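Local coordinates for long form salivary protein D7L1 (PDB 3NHI) that binds and sequesters host mediators such as cysteinyl leukotrienes, and also binds stable thromboxane A2 analogs, modulating blood feeding by the female mosquito, at residues A[79-84]-A[143-148]; A[85-90]-A[127-132]; A[153-158]-A[266-271]; A[210-215]-A[262-267]. All coordinates share one frame; numbering follows the deposited sequence.

Interaction 1. Residues A[79-84]-A[143-148]; sequences QAYKTI and AAMPEI
Tyr81 and Met145 form a Met-aromatic contact. The sulfur comes in at the edge of the ring, in its plane, and SD of Met145 lies 3.5 Å from CE1 of Tyr81. From the ring centroid SD is 4.8 Å away, 90° off the ring normal, which keeps it away from both faces. The two side chains cross at about a right angle. Met145 is extended until its last torsion, which bends at chi3 60°. This bend keeps the methyl beside the same ring corner, with CE of Met145 3.9 Å from CE1 of Tyr81.

The second contact is purely aliphatic. CD1 of Ile84, the end of its longer branch, touches CB of Ala144 at 3.6 Å. CG1 of Ile84 carries it there, anti to the carbonyl carbon (chi1 -57°).

Between the two segments the contact is apolar, without a polar bond. The backbone N of Ile84 bonds to O of Tyr81, where the helix is kinked. On the other segment the helix gives way at Met145, and a type I turn runs from Met145 to Ile148.

The contact thus sets the late part of helix 73-85 against the C-terminal end of helix 135-144. Ile84 also packs on Lys140 and Ile141 of the latter helix. Tyr81 meets His132 edge-to-face and touches Ala5 and Asp7 of the N-terminal loop. Beyond the turn, Ile148 reaches back to Ile141 and Tyr142, before the loop that leads to helix 155-163.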
# COMPACT_ATOMS: atom_id res chain seq x y z
N GLN A 79 18.32 -2.87 11.10
CA GLN A 79 18.54 -2.17 12.37
C GLN A 79 17.25 -1.62 12.96
O GLN A 79 17.10 -1.59 14.18
CB GLN A 79 19.54 -1.02 12.18
CG GLN A 79 20.96 -1.49 11.96
CD GLN A 79 21.61 -2.05 13.21
OE1 GLN A 79 21.31 -1.62 14.32
NE2 GLN A 79 22.51 -3.00 13.02
N ALA A 80 16.32 -1.21 12.11
CA ALA A 80 15.09 -0.58 12.59
C ALA A 80 14.20 -1.53 13.41
O ALA A 80 13.40 -1.07 14.23
CB ALA A 80 14.32 -0.01 11.42
N TYR A 81 14.33 -2.84 13.19
CA TYR A 81 13.43 -3.83 13.81
C TYR A 81 14.17 -5.01 14.41
O TYR A 81 13.55 -6.02 14.76
CB TYR A 81 12.35 -4.31 12.82
CG TYR A 81 11.58 -3.18 12.20
CD1 TYR A 81 10.57 -2.53 12.90
CD2 TYR A 81 11.90 -2.72 10.92
CE1 TYR A 81 9.88 -1.46 12.33
CE2 TYR A 81 11.22 -1.64 10.36
CZ TYR A 81 10.22 -1.03 11.06
OH TYR A 81 9.58 0.03 10.45
N LYS A 82 15.49 -4.88 14.57
CA LYS A 82 16.34 -6.00 14.99
C LYS A 82 15.97 -6.64 16.34
O LYS A 82 16.16 -7.85 16.53
CB LYS A 82 17.83 -5.62 14.96
CG LYS A 82 18.23 -4.57 15.97
CD LYS A 82 19.72 -4.25 15.95
CE LYS A 82 20.00 -3.06 16.85
NZ LYS A 82 21.44 -2.66 16.90
N THR A 83 15.43 -5.84 17.26
CA THR A 83 15.05 -6.39 18.57
C THR A 83 13.81 -7.27 18.48
O THR A 83 13.58 -8.12 19.35
CB THR A 83 14.90 -5.29 19.65
OG1 THR A 83 13.80 -4.43 19.34
CG2 THR A 83 16.17 -4.47 19.74
N ILE A 84 13.03 -7.09 17.41
CA ILE A 84 11.82 -7.87 17.18
C ILE A 84 12.10 -9.10 16.31
O ILE A 84 11.68 -10.21 16.62
CB ILE A 84 10.68 -7.00 16.58
CG1 ILE A 84 10.37 -5.81 17.50
CG2 ILE A 84 9.42 -7.85 16.36
CD1 ILE A 84 9.67 -4.65 16.81
N ALA A 143 2.31 -5.75 17.13
CA ALA A 143 2.17 -5.82 18.59
C ALA A 143 3.12 -4.85 19.29
O ALA A 143 2.75 -4.23 20.30
CB ALA A 143 2.39 -7.25 19.07
N ALA A 144 4.33 -4.70 18.77
CA ALA A 144 5.34 -3.82 19.35
C ALA A 144 5.13 -2.35 18.98
O ALA A 144 5.64 -1.46 19.67
CB ALA A 144 6.74 -4.26 18.93
N MET A 145 4.39 -2.11 17.90
CA MET A 145 4.24 -0.78 17.34
C MET A 145 2.76 -0.46 17.07
O MET A 145 2.29 -0.54 15.94
CB MET A 145 5.09 -0.64 16.07
CG MET A 145 6.59 -0.64 16.37
SD MET A 145 7.68 -0.72 14.93
CE MET A 145 7.23 0.77 14.04
N PRO A 146 2.01 -0.09 18.12
CA PRO A 146 0.57 0.15 18.02
C PRO A 146 0.19 1.32 17.10
O PRO A 146 -0.98 1.44 16.71
CB PRO A 146 0.16 0.45 19.46
CG PRO A 146 1.41 0.94 20.11
CD PRO A 146 2.49 0.10 19.50
N GLU A 147 1.17 2.15 16.76
CA GLU A 147 0.96 3.31 15.90
C GLU A 147 0.85 2.95 14.40
O GLU A 147 0.59 3.82 13.57
CB GLU A 147 2.08 4.34 16.14
CG GLU A 147 3.47 3.92 15.65
CD GLU A 147 4.35 3.21 16.69
OE1 GLU A 147 3.84 2.52 17.61
OE2 GLU A 147 5.59 3.34 16.56
N ILE A 148 1.05 1.68 14.07
CA ILE A 148 0.92 1.21 12.68
C ILE A 148 -0.53 0.79 12.45
O ILE A 148 -1.10 0.09 13.28
CB ILE A 148 1.83 -0.03 12.40
CG1 ILE A 148 3.30 0.28 12.72
CG2 ILE A 148 1.67 -0.48 10.94
CD1 ILE A 148 4.22 -0.93 12.64

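Interaction 2. Residues A[85-90]-A[127-132]; sequences TQSKQK and SRQLYH. With EAH ((5S,7E,9E,11Z,14Z)-5-hydroxyicosa-7,9,11,14-tetraenoic acid), chain B.
Thr85 OG1 accepts a bond from the backbone N of Ser87 at 3.3 Å, nearly straight at 175°, and both residues press on Gln129. This is an ST turn. It closes the end of helix 73-85, where Gln86 takes positive phi, before helix 89-101 begins. The facing segment is the last turn of helix 109-130 and the two residues after it, in the all-helical fold of the odorant-binding protein family. The chi1 of Thr85, 63°, puts OG1 between the backbone N and the carbonyl carbon. It also sends the methyl across the contact, with CG2 of Thr85 3.4 Å from O of Gln129. Ser87 OG packs against carbon, 3.3 Å from CB of Gln129. The same oxygen lies 3.8 Å from CD2 of Leu130, a branch that also meets Ser87 CB. Van der Waals packing therefore carries this contact. Leu130 O is hydrogen-bonded to NE2 of Gln77 in helix 73-85.

The helix end also lines the lipid pocket. Arg128 makes a cation-pi contact with Trp39, whose NE1 is hydrogen-bonded to the bound hydroxy fatty acid. His132 O lies 3.8 Å from C2 of that lipid, near its carboxylate end. At the tail, CB of Ser127 touches C20 at 3.7 Å.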
# COMPACT_ATOMS: atom_id res chain seq x y z
N THR A 85 12.82 -8.91 15.20
CA THR A 85 13.08 -10.00 14.26
C THR A 85 14.10 -11.00 14.77
O THR A 85 14.06 -12.19 14.43
CB THR A 85 13.60 -9.48 12.92
OG1 THR A 85 14.86 -8.83 13.12
CG2 THR A 85 12.62 -8.51 12.29
N GLN A 86 15.05 -10.51 15.57
CA GLN A 86 16.20 -11.31 16.00
C GLN A 86 17.04 -11.88 14.86
O GLN A 86 17.79 -12.84 15.04
CB GLN A 86 15.74 -12.41 16.97
CG GLN A 86 15.27 -11.85 18.32
CD GLN A 86 16.39 -11.11 19.04
OE1 GLN A 86 16.25 -9.94 19.41
NE2 GLN A 86 17.51 -11.79 19.22
N SER A 87 16.96 -11.25 13.69
CA SER A 87 17.80 -11.64 12.56
C SER A 87 19.28 -11.46 12.92
O SER A 87 19.63 -10.60 13.73
CB SER A 87 17.43 -10.84 11.31
OG SER A 87 16.14 -11.23 10.86
N LYS A 88 20.14 -12.28 12.32
CA LYS A 88 21.56 -12.27 12.67
C LYS A 88 22.35 -11.28 11.84
O LYS A 88 22.30 -11.31 10.61
CB LYS A 88 22.14 -13.67 12.50
CG LYS A 88 21.59 -14.70 13.49
CD LYS A 88 22.21 -16.07 13.29
CE LYS A 88 21.79 -17.05 14.37
NZ LYS A 88 20.33 -17.33 14.37
N GLN A 89 23.11 -10.41 12.51
CA GLN A 89 23.95 -9.41 11.84
C GLN A 89 24.85 -10.00 10.75
O GLN A 89 24.99 -9.41 9.67
CB GLN A 89 24.80 -8.64 12.87
CG GLN A 89 25.83 -7.69 12.26
CD GLN A 89 25.20 -6.50 11.56
OE1 GLN A 89 24.64 -5.62 12.21
NE2 GLN A 89 25.31 -6.45 10.23
N LYS A 90 25.45 -11.16 11.02
CA LYS A 90 26.31 -11.82 10.05
C LYS A 90 25.58 -12.08 8.73
O LYS A 90 26.12 -11.80 7.65
CB LYS A 90 26.88 -13.12 10.63
CG LYS A 90 27.77 -13.90 9.68
CD LYS A 90 28.54 -15.00 10.39
CE LYS A 90 29.47 -15.75 9.44
NZ LYS A 90 28.74 -16.61 8.47
N SER A 127 15.15 -12.39 4.22
CA SER A 127 14.43 -11.29 3.61
C SER A 127 13.00 -11.18 4.14
O SER A 127 12.48 -10.08 4.32
CB SER A 127 14.45 -11.40 2.08
OG SER A 127 13.52 -12.37 1.58
N ARG A 128 12.38 -12.33 4.41
CA ARG A 128 11.04 -12.35 4.98
C ARG A 128 11.01 -11.86 6.41
O ARG A 128 10.01 -11.28 6.85
CB ARG A 128 10.42 -13.74 4.88
CG ARG A 128 10.24 -14.18 3.45
CD ARG A 128 9.62 -15.57 3.36
NE ARG A 128 8.21 -15.55 3.76
CZ ARG A 128 7.39 -16.59 3.70
NH1 ARG A 128 7.81 -17.76 3.25
NH2 ARG A 128 6.13 -16.44 4.08
N GLN A 129 12.11 -12.05 7.16
CA GLN A 129 12.23 -11.46 8.49
C GLN A 129 12.42 -9.95 8.38
O GLN A 129 11.70 -9.19 9.04
CB GLN A 129 13.38 -12.09 9.27
CG GLN A 129 13.12 -13.54 9.68
CD GLN A 129 11.87 -13.68 10.54
OE1 GLN A 129 11.75 -13.03 11.58
NE2 GLN A 129 10.95 -14.54 10.12
N LEU A 130 13.34 -9.51 7.53
CA LEU A 130 13.66 -8.08 7.45
C LEU A 130 12.50 -7.25 6.93
O LEU A 130 12.25 -6.15 7.43
CB LEU A 130 14.89 -7.82 6.58
CG LEU A 130 16.18 -8.49 7.06
CD1 LEU A 130 17.34 -7.98 6.21
CD2 LEU A 130 16.43 -8.24 8.54
N TYR A 131 11.80 -7.76 5.92
CA TYR A 131 10.76 -7.01 5.23
C TYR A 131 9.34 -7.48 5.55
O TYR A 131 8.41 -7.29 4.76
CB TYR A 131 11.02 -6.99 3.71
CG TYR A 131 12.25 -6.19 3.33
CD1 TYR A 131 12.18 -4.80 3.15
CD2 TYR A 131 13.50 -6.81 3.18
CE1 TYR A 131 13.32 -4.06 2.81
CE2 TYR A 131 14.63 -6.07 2.84
CZ TYR A 131 14.54 -4.70 2.66
OH TYR A 131 15.67 -3.98 2.34
N HIS A 132 9.17 -8.08 6.73
CA HIS A 132 7.83 -8.35 7.28
C HIS A 132 6.99 -9.20 6.35
O HIS A 132 5.81 -8.92 6.09
CB HIS A 132 7.14 -7.03 7.66
CG HIS A 132 8.07 -6.04 8.30
ND1 HIS A 132 8.82 -6.34 9.42
CD2 HIS A 132 8.40 -4.78 7.96
CE1 HIS A 132 9.56 -5.30 9.75
NE2 HIS A 132 9.32 -4.33 8.88
O1 EAH B . 0.59 -10.20 7.49
C1 EAH B . 1.00 -10.73 6.43
O2 EAH B . 0.22 -11.28 5.60
C2 EAH B . 2.48 -10.70 6.13
C3 EAH B . 2.84 -11.68 5.01
C4 EAH B . 2.86 -10.99 3.65
C5 EAH B . 3.18 -11.99 2.56
O3 EAH B . 4.47 -12.33 2.65
C6 EAH B . 2.90 -11.38 1.19
C7 EAH B . 3.36 -12.30 0.07
C8 EAH B . 4.59 -11.73 -0.60
C9 EAH B . 5.15 -12.71 -1.52
C10 EAH B . 6.33 -12.31 -1.99
C11 EAH B . 6.85 -13.33 -2.90
C12 EAH B . 8.05 -13.27 -3.47
C13 EAH B . 9.02 -12.12 -3.27
C14 EAH B . 8.82 -11.14 -4.41
C15 EAH B . 9.81 -10.53 -5.06
C16 EAH B . 11.27 -10.73 -4.73
C17 EAH B . 11.75 -9.56 -3.90
C18 EAH B . 11.68 -9.89 -2.41
C19 EAH B . 12.55 -8.93 -1.61
C20 EAH B . 12.41 -9.19 -0.13

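Interaction 3. Residues A[153-158]-A[266-271]; sequences ESFHAY and ADYAYL
The backbones of 153-158 and 266-271 nearly touch, with CA of Ser154 3.9 Å from CA of Ala266. The C-H of Ala266 CA points at the carbonyl of Glu153, 3.5 Å from CA to O and almost straight at 165°. Next to it, Ala266 shares a backbone hydrogen bond with Gly152. Ser154 is the N-cap of helix 155-163. Its chi1 of 67° sets OG back toward the helix, where it accepts from Ala157 N at 3.0 Å. The other segment makes a type I turn, Asp267 to Tyr270. Asp267 OD1 adds an Asx turn by accepting from Ala269 N at 3.1 Å.

The methyl of Ala266 sits against the start of the helix, CB 3.6 Å from N of Ser154. Ser154 OG is also hydrogen-bonded to Glu262 OE2, and Phe155 N to Ser265 OG. Farther along, Phe155 and Tyr268 cross at a slant. The phenol oxygen of Tyr268 lies at the edge of the Phe155 ring, near its plane, with OH 3.4 Å from CE2 of Phe155.

That oxygen is hydrogen-bonded to Glu9 of helix 8-22, and the Tyr268 ring makes a cation-pi contact with Lys16. Tyr268 thus ties the loop to the helix beside the lipid pocket. Against Phe155 the oxygen meets ring C-H groups, probably a weakly favourable electrostatic fit, while Glu9 supplies the strong bond.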
# COMPACT_ATOMS: atom_id res chain seq x y z
N GLU A 153 -8.22 -2.98 9.95
CA GLU A 153 -8.55 -1.61 10.34
C GLU A 153 -8.43 -0.75 9.10
O GLU A 153 -7.39 -0.76 8.44
CB GLU A 153 -7.56 -1.13 11.41
CG GLU A 153 -7.73 0.32 11.86
CD GLU A 153 -6.67 0.73 12.89
OE1 GLU A 153 -5.55 0.18 12.88
OE2 GLU A 153 -6.95 1.65 13.68
N SER A 154 -9.47 0.02 8.77
CA SER A 154 -9.36 0.89 7.59
C SER A 154 -8.49 2.09 7.89
O SER A 154 -8.35 2.49 9.06
CB SER A 154 -10.74 1.35 7.10
OG SER A 154 -11.36 2.23 8.04
N PHE A 155 -7.90 2.68 6.85
CA PHE A 155 -7.20 3.93 7.08
C PHE A 155 -8.12 5.01 7.63
O PHE A 155 -7.71 5.79 8.48
CB PHE A 155 -6.40 4.42 5.86
CG PHE A 155 -4.93 4.12 5.98
CD1 PHE A 155 -4.17 4.76 6.96
CD2 PHE A 155 -4.31 3.19 5.13
CE1 PHE A 155 -2.82 4.46 7.13
CE2 PHE A 155 -2.94 2.90 5.29
CZ PHE A 155 -2.20 3.54 6.28
N HIS A 156 -9.38 5.02 7.18
CA HIS A 156 -10.30 6.03 7.67
C HIS A 156 -10.51 5.90 9.18
O HIS A 156 -10.53 6.91 9.88
CB HIS A 156 -11.64 5.96 6.93
CG HIS A 156 -11.52 6.08 5.44
ND1 HIS A 156 -10.76 5.21 4.68
CD2 HIS A 156 -12.09 6.94 4.56
CE1 HIS A 156 -10.85 5.55 3.41
NE2 HIS A 156 -11.65 6.60 3.31
N ALA A 157 -10.62 4.68 9.69
CA ALA A 157 -10.79 4.47 11.13
C ALA A 157 -9.51 4.76 11.90
O ALA A 157 -9.56 5.39 12.97
CB ALA A 157 -11.27 3.06 11.41
N TYR A 158 -8.37 4.30 11.38
CA TYR A 158 -7.08 4.58 11.99
C TYR A 158 -6.86 6.09 12.12
O TYR A 158 -6.47 6.59 13.19
CB TYR A 158 -5.97 3.93 11.15
CG TYR A 158 -4.59 4.35 11.58
CD1 TYR A 158 -3.89 3.64 12.56
CD2 TYR A 158 -3.98 5.49 11.03
CE1 TYR A 158 -2.61 4.05 12.96
CE2 TYR A 158 -2.73 5.90 11.43
CZ TYR A 158 -2.05 5.19 12.39
OH TYR A 158 -0.80 5.64 12.77
N ALA A 266 -8.85 -1.69 4.72
CA ALA A 266 -8.98 -2.55 5.90
C ALA A 266 -8.52 -3.96 5.61
O ALA A 266 -7.93 -4.61 6.48
CB ALA A 266 -10.42 -2.54 6.42
N ASP A 267 -8.75 -4.43 4.39
CA ASP A 267 -8.43 -5.80 4.00
C ASP A 267 -7.54 -5.76 2.76
O ASP A 267 -8.03 -5.72 1.64
CB ASP A 267 -9.74 -6.55 3.72
CG ASP A 267 -9.53 -8.00 3.32
OD1 ASP A 267 -8.38 -8.49 3.27
OD2 ASP A 267 -10.56 -8.65 3.04
N TYR A 268 -6.23 -5.80 2.98
CA TYR A 268 -5.28 -5.70 1.87
C TYR A 268 -5.35 -6.89 0.91
O TYR A 268 -4.86 -6.80 -0.22
CB TYR A 268 -3.85 -5.52 2.41
CG TYR A 268 -3.49 -4.09 2.80
CD1 TYR A 268 -4.46 -3.10 2.98
CD2 TYR A 268 -2.15 -3.73 3.00
CE1 TYR A 268 -4.11 -1.80 3.33
CE2 TYR A 268 -1.79 -2.44 3.37
CZ TYR A 268 -2.78 -1.47 3.53
OH TYR A 268 -2.47 -0.17 3.88
N ALA A 269 -6.01 -7.97 1.32
CA ALA A 269 -6.18 -9.14 0.45
C ALA A 269 -7.46 -9.08 -0.38
O ALA A 269 -7.71 -9.99 -1.18
CB ALA A 269 -6.13 -10.43 1.27
N TYR A 270 -8.24 -8.02 -0.22
CA TYR A 270 -9.59 -7.97 -0.79
C TYR A 270 -9.70 -8.33 -2.28
O TYR A 270 -10.57 -9.11 -2.66
CB TYR A 270 -10.26 -6.61 -0.54
CG TYR A 270 -11.73 -6.64 -0.87
CD1 TYR A 270 -12.65 -7.08 0.08
CD2 TYR A 270 -12.20 -6.27 -2.13
CE1 TYR A 270 -14.01 -7.14 -0.21
CE2 TYR A 270 -13.55 -6.33 -2.44
CZ TYR A 270 -14.44 -6.76 -1.47
OH TYR A 270 -15.79 -6.82 -1.77
N LEU A 271 -8.83 -7.76 -3.11
CA LEU A 271 -8.90 -7.97 -4.55
C LEU A 271 -8.12 -9.19 -5.04
O LEU A 271 -8.17 -9.54 -6.22
CB LEU A 271 -8.40 -6.72 -5.30
CG LEU A 271 -9.21 -5.43 -5.18
CD1 LEU A 271 -8.52 -4.29 -5.91
CD2 LEU A 271 -10.62 -5.60 -5.71

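Interaction 4. Residues A[210-215]-A[262-267]; sequences IVRDFN and ELRSAD
Arg264 and Asp213 form a buried salt bridge through one nitrogen and one oxygen. NH2 of Arg264 donates to OD1 of Asp213 at 2.8 Å, with an angle of 144° at the hydrogen. The carboxylate and guanidinium planes stand 79° apart. OD1 lies near the guanidinium plane, at its edge, yet the donor reaches OD1 from above the carboxylate plane, 63° out of it. The pair is therefore not the flat, two-pronged kind. The two side chains run roughly antiparallel. Arg264 gets there through the bend at its third torsion, which turns the guanidinium after an extended start.

A water braces the same nitrogen. It accepts from NH2 of Arg264 at 2.9 Å and donates to the backbone O of Asp213 at 3.0 Å. NH2 thus binds the side chain directly and the backbone of the same residue through water. The other carboxylate oxygen, OD2, is held by Tyr199 OH and His261 ND1, which would fix the rotation of the carboxylate.

Arg212 brings a second guanidinium close, with its NH1 4.3 Å from NH1 of Arg264. Salt bridges from Arg212 to Glu20 and Asp21 would offset this like charge, and Arg264 has a cation-pi contact with Phe260.

The bridge joins helix 207-216 to the C-terminal part of helix 251-266. Phe214 and Ile210 pack on Val226 of helix 223-231. Leu263 lies on helix 280-288, and Arg212 reaches back to the end of helix 8-22.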
# COMPACT_ATOMS: atom_id res chain seq x y z
N ILE A 210 -5.88 8.38 -7.70
CA ILE A 210 -7.30 8.72 -7.53
C ILE A 210 -8.10 8.19 -8.74
O ILE A 210 -9.17 7.58 -8.56
CB ILE A 210 -7.50 10.22 -7.28
CG1 ILE A 210 -6.79 10.61 -5.97
CG2 ILE A 210 -8.98 10.59 -7.24
CD1 ILE A 210 -6.84 12.11 -5.62
N VAL A 211 -7.57 8.36 -9.95
CA VAL A 211 -8.20 7.80 -11.14
C VAL A 211 -8.37 6.28 -10.99
O VAL A 211 -9.43 5.75 -11.34
CB VAL A 211 -7.43 8.15 -12.42
CG1 VAL A 211 -7.94 7.36 -13.63
CG2 VAL A 211 -7.54 9.66 -12.69
N ARG A 212 -7.35 5.59 -10.47
CA ARG A 212 -7.42 4.13 -10.29
C ARG A 212 -8.64 3.73 -9.46
O ARG A 212 -9.30 2.74 -9.77
CB ARG A 212 -6.14 3.61 -9.65
CG ARG A 212 -6.02 2.09 -9.61
CD ARG A 212 -4.68 1.74 -9.00
NE ARG A 212 -4.36 0.31 -9.07
CZ ARG A 212 -4.58 -0.55 -8.08
NH1 ARG A 212 -5.16 -0.15 -6.96
NH2 ARG A 212 -4.22 -1.82 -8.21
N ASP A 213 -8.95 4.52 -8.44
CA ASP A 213 -10.12 4.23 -7.61
C ASP A 213 -11.45 4.37 -8.35
O ASP A 213 -12.40 3.63 -8.06
CB ASP A 213 -10.11 5.11 -6.35
CG ASP A 213 -9.22 4.56 -5.26
OD1 ASP A 213 -8.58 3.51 -5.46
OD2 ASP A 213 -9.19 5.17 -4.17
N PHE A 214 -11.53 5.31 -9.29
CA PHE A 214 -12.70 5.40 -10.16
C PHE A 214 -12.76 4.24 -11.15
O PHE A 214 -13.84 3.70 -11.44
CB PHE A 214 -12.75 6.75 -10.89
CG PHE A 214 -13.17 7.90 -10.01
CD1 PHE A 214 -12.27 8.49 -9.12
CD2 PHE A 214 -14.47 8.38 -10.08
CE1 PHE A 214 -12.68 9.56 -8.32
CE2 PHE A 214 -14.87 9.46 -9.29
CZ PHE A 214 -13.97 10.04 -8.40
N ASN A 215 -11.60 3.82 -11.66
CA ASN A 215 -11.54 2.66 -12.55
C ASN A 215 -12.03 1.42 -11.82
O ASN A 215 -12.76 0.61 -12.39
CB ASN A 215 -10.12 2.44 -13.08
CG ASN A 215 -9.67 3.54 -14.02
OD1 ASN A 215 -10.48 4.33 -14.51
ND2 ASN A 215 -8.38 3.58 -14.29
N GLU A 262 -11.95 2.56 1.33
CA GLU A 262 -11.96 2.31 2.77
C GLU A 262 -11.96 0.81 3.07
O GLU A 262 -11.14 0.32 3.85
CB GLU A 262 -13.12 3.00 3.50
CG GLU A 262 -12.97 2.70 4.99
CD GLU A 262 -13.98 3.34 5.91
OE1 GLU A 262 -14.96 3.96 5.44
OE2 GLU A 262 -13.79 3.19 7.13
N LEU A 263 -12.88 0.08 2.43
CA LEU A 263 -12.93 -1.36 2.59
C LEU A 263 -11.60 -2.03 2.25
O LEU A 263 -11.08 -2.84 3.02
CB LEU A 263 -14.05 -1.95 1.74
CG LEU A 263 -14.14 -3.48 1.66
CD1 LEU A 263 -14.24 -4.13 3.06
CD2 LEU A 263 -15.31 -3.84 0.79
N ARG A 264 -11.06 -1.69 1.08
CA ARG A 264 -9.81 -2.28 0.62
C ARG A 264 -8.65 -1.93 1.54
O ARG A 264 -7.71 -2.73 1.68
CB ARG A 264 -9.53 -1.84 -0.82
CG ARG A 264 -10.52 -2.46 -1.80
CD ARG A 264 -10.16 -2.22 -3.24
NE ARG A 264 -10.36 -0.84 -3.65
CZ ARG A 264 -9.38 0.04 -3.90
NH1 ARG A 264 -8.10 -0.26 -3.76
NH2 ARG A 264 -9.71 1.26 -4.28
N SER A 265 -8.70 -0.77 2.18
CA SER A 265 -7.63 -0.35 3.08
C SER A 265 -7.69 -1.09 4.41
O SER A 265 -6.71 -1.10 5.14
CB SER A 265 -7.66 1.17 3.32
OG SER A 265 -8.63 1.56 4.28
N ALA A 266 -8.85 -1.69 4.72
CA ALA A 266 -8.98 -2.55 5.90
C ALA A 266 -8.52 -3.96 5.61
O ALA A 266 -7.93 -4.61 6.48
CB ALA A 266 -10.42 -2.54 6.42
N ASP A 267 -8.75 -4.43 4.39
CA ASP A 267 -8.43 -5.80 4.00
C ASP A 267 -7.54 -5.76 2.76
O ASP A 267 -8.03 -5.72 1.64
CB ASP A 267 -9.74 -6.55 3.72
CG ASP A 267 -9.53 -8.00 3.32
OD1 ASP A 267 -8.38 -8.49 3.27
OD2 ASP A 267 -10.56 -8.65 3.04
O HOH W 1 -12.17 2.44 -5.33

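Interactions 1 and 2 are partly buried on the same side of the chain's centre, and interaction 2 holds residues of the lipid pocket. Both involve helix 73-85 and its end, and they meet through the rings of Tyr81 and His132. Their cross-contacts are van der Waals and sulfur-aromatic. Interactions 3 and 4 are buried nearer the chain centre and share Ala266 and Asp267 at the end of helix 251-266. Interaction 3 relies on close backbones with a C-H...O contact and on the Tyr268 oxygen at a ring edge, interaction 4 on charge and a water. Glu262 and Ser265 connect the two by hydrogen bonds to Ser154 and Phe155. Both also reach helix 8-22, through Tyr268 and Arg212.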